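Local coordinates for calcineurin-like phosphoesterase domain-containing protein (Aquifex aeolicus, PDB 1XM7) that is of uncharacterised function but is probably a metal-dependent hydrolase of the calcineurin-like phosphoesterase family, at residues A[8-14]-A[49-55]. Residues are numbered along the deposited sequence; the frame is centred on the assembly and turned at random.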
ATOM      1  N   SER A   8      -0.894  -1.398   2.078  1.00 26.83           N
ATOM      2  CA  SER A   8      -0.159  -2.101   1.042  1.00 29.51           C
ATOM      3  C   SER A   8       0.570  -3.319   1.574  1.00 29.50           C
ATOM      4  O   SER A   8       0.720  -3.486   2.781  1.00 31.66           O
ATOM      5  CB  SER A   8       0.842  -1.167   0.369  1.00 29.39           C
ATOM      6  OG  SER A   8       1.848  -0.808   1.283  1.00 32.31           O
ATOM      7  N   ASP A   9       1.020  -4.164   0.655  1.00 28.44           N
ATOM      8  CA  ASP A   9       1.748  -5.376   1.000  1.00 27.55           C
ATOM      9  C   ASP A   9       0.934  -6.287   1.894  1.00 27.57           C
ATOM     10  O   ASP A   9       1.441  -6.806   2.891  1.00 27.60           O
ATOM     11  CB  ASP A   9       3.063  -5.025   1.685  1.00 25.44           C
ATOM     12  CG  ASP A   9       3.878  -4.056   0.880  1.00 25.44           C
ATOM     13  OD1 ASP A   9       3.693  -2.836   1.044  1.00 28.63           O
ATOM     14  OD2 ASP A   9       4.687  -4.509   0.056  1.00 25.73           O
ATOM     15  N   THR A  10      -0.327  -6.489   1.524  1.00 26.94           N
ATOM     16  CA  THR A  10      -1.217  -7.339   2.293  1.00 26.47           C
ATOM     17  C   THR A  10      -0.838  -8.816   2.172  1.00 27.79           C
ATOM     18  O   THR A  10      -1.039  -9.599   3.110  1.00 27.32           O
ATOM     19  CB  THR A  10      -2.662  -7.118   1.853  1.00 24.78           C
ATOM     20  OG1 THR A  10      -2.723  -7.085   0.427  1.00 25.61           O
ATOM     21  CG2 THR A  10      -3.171  -5.798   2.391  1.00 25.09           C
ATOM     22  N   HIS A  11      -0.271  -9.183   1.024  1.00 28.41           N
ATOM     23  CA  HIS A  11       0.158 -10.554   0.781  1.00 29.11           C
ATOM     24  C   HIS A  11      -0.898 -11.588   1.159  1.00 30.11           C
ATOM     25  O   HIS A  11      -0.584 -12.608   1.783  1.00 31.19           O
ATOM     26  CB  HIS A  11       1.446 -10.858   1.556  1.00 30.01           C
ATOM     27  CG  HIS A  11       2.696 -10.357   0.894  1.00 32.40           C
ATOM     28  ND1 HIS A  11       3.107  -9.043   0.966  1.00 33.68           N
ATOM     29  CD2 HIS A  11       3.625 -10.999   0.145  1.00 32.26           C
ATOM     30  CE1 HIS A  11       4.234  -8.897   0.291  1.00 32.06           C
ATOM     31  NE2 HIS A  11       4.569 -10.069  -0.216  1.00 32.82           N
ATOM     32  N   PHE A  12      -2.149 -11.328   0.795  1.00 29.19           N
ATOM     33  CA  PHE A  12      -3.213 -12.269   1.102  1.00 28.26           C
ATOM     34  C   PHE A  12      -2.828 -13.630   0.556  1.00 28.08           C
ATOM     35  O   PHE A  12      -2.400 -13.745  -0.585  1.00 27.72           O
ATOM     36  CB  PHE A  12      -4.533 -11.832   0.470  1.00 26.53           C
ATOM     37  CG  PHE A  12      -5.157 -10.636   1.122  1.00 25.44           C
ATOM     38  CD1 PHE A  12      -5.479 -10.652   2.476  1.00 25.95           C
ATOM     39  CD2 PHE A  12      -5.473  -9.508   0.373  1.00 25.59           C
ATOM     40  CE1 PHE A  12      -6.111  -9.564   3.074  1.00 24.83           C
ATOM     41  CE2 PHE A  12      -6.107  -8.414   0.961  1.00 23.67           C
ATOM     42  CZ  PHE A  12      -6.428  -8.442   2.313  1.00 24.26           C
ATOM     43  N   TYR A  13      -2.971 -14.653   1.389  1.00 29.30           N
ATOM     44  CA  TYR A  13      -2.665 -16.023   1.004  1.00 29.85           C
ATOM     45  C   TYR A  13      -1.191 -16.353   0.899  1.00 31.01           C
ATOM     46  O   TYR A  13      -0.836 -17.462   0.501  1.00 32.10           O
ATOM     47  CB  TYR A  13      -3.367 -16.377  -0.307  1.00 27.43           C
ATOM     48  CG  TYR A  13      -4.862 -16.553  -0.160  1.00 27.67           C
ATOM     49  CD1 TYR A  13      -5.757 -15.667  -0.758  1.00 26.94           C
ATOM     50  CD2 TYR A  13      -5.384 -17.614   0.576  1.00 28.74           C
ATOM     51  CE1 TYR A  13      -7.132 -15.839  -0.629  1.00 27.42           C
ATOM     52  CE2 TYR A  13      -6.754 -17.792   0.712  1.00 27.81           C
ATOM     53  CZ  TYR A  13      -7.616 -16.905   0.111  1.00 28.09           C
ATOM     54  OH  TYR A  13      -8.964 -17.081   0.274  1.00 29.98           O
ATOM     55  N   HIS A  14      -0.323 -15.406   1.232  1.00 33.08           N
ATOM     56  CA  HIS A  14       1.105 -15.704   1.189  1.00 34.51           C
ATOM     57  C   HIS A  14       1.491 -16.308   2.539  1.00 36.17           C
ATOM     58  O   HIS A  14       2.195 -15.699   3.357  1.00 36.36           O
ATOM     59  CB  HIS A  14       1.952 -14.462   0.923  1.00 33.67           C
ATOM     60  CG  HIS A  14       3.389 -14.784   0.640  1.00 33.71           C
ATOM     61  ND1 HIS A  14       4.369 -13.820   0.534  1.00 31.62           N
ATOM     62  CD2 HIS A  14       4.008 -15.975   0.446  1.00 32.15           C
ATOM     63  CE1 HIS A  14       5.530 -14.404   0.293  1.00 29.93           C
ATOM     64  NE2 HIS A  14       5.337 -15.709   0.234  1.00 31.07           N
ATOM     65  N   HIS A  49      -4.571   0.766  -2.428  1.00 23.64           N
ATOM     66  CA  HIS A  49      -3.726  -0.390  -2.156  1.00 24.37           C
ATOM     67  C   HIS A  49      -2.477  -0.135  -2.989  1.00 24.30           C
ATOM     68  O   HIS A  49      -2.531  -0.110  -4.214  1.00 23.86           O
ATOM     69  CB  HIS A  49      -4.402  -1.679  -2.605  1.00 24.57           C
ATOM     70  CG  HIS A  49      -3.745  -2.911  -2.075  1.00 24.84           C
ATOM     71  ND1 HIS A  49      -2.402  -3.171  -2.252  1.00 25.83           N
ATOM     72  CD2 HIS A  49      -4.240  -3.947  -1.359  1.00 23.55           C
ATOM     73  CE1 HIS A  49      -2.099  -4.317  -1.669  1.00 24.98           C
ATOM     74  NE2 HIS A  49      -3.196  -4.808  -1.120  1.00 24.99           N
ATOM     75  N   LEU A  50      -1.347   0.059  -2.325  1.00 25.92           N
ATOM     76  CA  LEU A  50      -0.123   0.385  -3.040  1.00 25.76           C
ATOM     77  C   LEU A  50       0.837  -0.759  -3.360  1.00 25.92           C
ATOM     78  O   LEU A  50       2.047  -0.564  -3.360  1.00 26.95           O
ATOM     79  CB  LEU A  50       0.607   1.508  -2.286  1.00 25.74           C
ATOM     80  CG  LEU A  50      -0.311   2.671  -1.846  1.00 25.63           C
ATOM     81  CD1 LEU A  50       0.518   3.753  -1.201  1.00 24.54           C
ATOM     82  CD2 LEU A  50      -1.074   3.245  -3.027  1.00 22.61           C
ATOM     83  N   GLY A  51       0.314  -1.952  -3.632  1.00 25.69           N
ATOM     84  CA  GLY A  51       1.209  -3.032  -3.999  1.00 25.38           C
ATOM     85  C   GLY A  51       1.182  -4.359  -3.271  1.00 23.96           C
ATOM     86  O   GLY A  51       1.033  -4.416  -2.052  1.00 24.48           O
ATOM     87  N   ASP A  52       1.368  -5.424  -4.054  1.00 22.66           N
ATOM     88  CA  ASP A  52       1.389  -6.802  -3.581  1.00 22.86           C
ATOM     89  C   ASP A  52       0.136  -7.155  -2.785  1.00 22.40           C
ATOM     90  O   ASP A  52       0.168  -7.425  -1.589  1.00 22.19           O
ATOM     91  CB  ASP A  52       2.677  -7.053  -2.796  1.00 22.63           C
ATOM     92  CG  ASP A  52       3.910  -7.021  -3.700  1.00 21.45           C
ATOM     93  OD1 ASP A  52       5.048  -7.141  -3.204  1.00 19.37           O
ATOM     94  OD2 ASP A  52       3.731  -6.880  -4.927  1.00 22.24           O
ATOM     95  N   PHE A  53      -0.970  -7.143  -3.518  1.00 21.98           N
ATOM     96  CA  PHE A  53      -2.302  -7.414  -3.028  1.00 22.15           C
ATOM     97  C   PHE A  53      -2.500  -8.850  -2.565  1.00 23.91           C
ATOM     98  O   PHE A  53      -2.610  -9.113  -1.364  1.00 22.56           O
ATOM     99  CB  PHE A  53      -3.305  -7.080  -4.137  1.00 19.70           C
ATOM    100  CG  PHE A  53      -4.724  -7.451  -3.812  1.00 18.79           C
ATOM    101  CD1 PHE A  53      -5.344  -6.961  -2.670  1.00 19.97           C
ATOM    102  CD2 PHE A  53      -5.448  -8.269  -4.657  1.00 17.26           C
ATOM    103  CE1 PHE A  53      -6.654  -7.283  -2.384  1.00 18.29           C
ATOM    104  CE2 PHE A  53      -6.760  -8.596  -4.379  1.00 15.42           C
ATOM    105  CZ  PHE A  53      -7.365  -8.105  -3.243  1.00 17.19           C
ATOM    106  N   THR A  54      -2.558  -9.777  -3.519  1.00 24.27           N
ATOM    107  CA  THR A  54      -2.768 -11.182  -3.191  1.00 24.75           C
ATOM    108  C   THR A  54      -1.678 -12.076  -3.763  1.00 28.34           C
ATOM    109  O   THR A  54      -1.113 -11.786  -4.828  1.00 28.34           O
ATOM    110  CB  THR A  54      -4.141 -11.672  -3.705  1.00 22.99           C
ATOM    111  OG1 THR A  54      -4.383 -12.997  -3.227  1.00 22.31           O
ATOM    112  CG2 THR A  54      -4.188 -11.667  -5.212  1.00 20.40           C
ATOM    113  N   TRP A  55      -1.391 -13.168  -3.053  1.00 30.10           N
ATOM    114  CA  TRP A  55      -0.356 -14.099  -3.478  1.00 32.16           C
ATOM    115  C   TRP A  55      -0.839 -14.986  -4.629  1.00 31.88           C
ATOM    116  O   TRP A  55      -0.050 -15.397  -5.469  1.00 34.13           O
ATOM    117  CB  TRP A  55       0.122 -14.943  -2.290  1.00 34.54           C
ATOM    118  CG  TRP A  55       1.564 -15.347  -2.416  1.00 36.90           C
ATOM    119  CD1 TRP A  55       2.066 -16.622  -2.456  1.00 37.77           C
ATOM    120  CD2 TRP A  55       2.681 -14.471  -2.617  1.00 35.88           C
ATOM    121  NE1 TRP A  55       3.426 -16.589  -2.680  1.00 36.99           N
ATOM    122  CE2 TRP A  55       3.826 -15.284  -2.785  1.00 35.24           C
ATOM    123  CE3 TRP A  55       2.821 -13.082  -2.677  1.00 36.17           C
ATOM    124  CZ2 TRP A  55       5.093 -14.751  -3.014  1.00 35.03           C
ATOM    125  CZ3 TRP A  55       4.084 -12.548  -2.905  1.00 37.01           C
ATOM    126  CH2 TRP A  55       5.204 -13.386  -3.073  1.00 36.68           C
TER
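Thr10 OG1 is gripped twice between the loops, donating a hydrogen bond to Phe53 O at 2.7 Å and accepting one from His49 NE2 at 2.8 Å. The threonine hydroxyl lies in the imidazole plane and meets Phe53 O on a lone pair, in the carbonyl plane. Gly51 N donates to His49 ND1 within the same ring plane, so bonds on both ring nitrogens fix the rotation of His49. Phe53 O accepts a second hydrogen bond, from Phe12 N, 3.1 Å away. Asp-x-His after strand 4-7 (Asp9 to His11) and Gly-Asp after strand 46-49 (Gly51 and Asp52) match the first two metallophosphoesterase motifs, which in relatives help to bind a pair of metal ions, so the site is probably here. Asp9 N bonds to Gly51 O at 2.7 Å, His11 N reaches Asp52 O, and Asp9 OD2 stands 4.2 Å from Asp52 OD1, a like-charged approach consistent with a metal pocket. The backbone N of His81 bonds to Asp52 OD2, and that of His147 to Asp9 OD1. Farther along, Phe12 and Thr54 form a single beta bridge, with Trp55 N bonded to Phe12 O. The His14 imidazole lies flat over the six-membered ring of Trp55, centroids 3.5 Å apart and planes at 6°; with CG anti to the backbone N (chi1 -170°), the ring is swung out over the indole. His11 CD2 touches Trp55 CZ3 at 3.5 Å, completing an aromatic cluster. Phe12 turns its edge, through CE2, to the face of Phe53 in an offset edge-to-face pair, while Ile33 and Leu34 of helix 29-38 pack against Phe12.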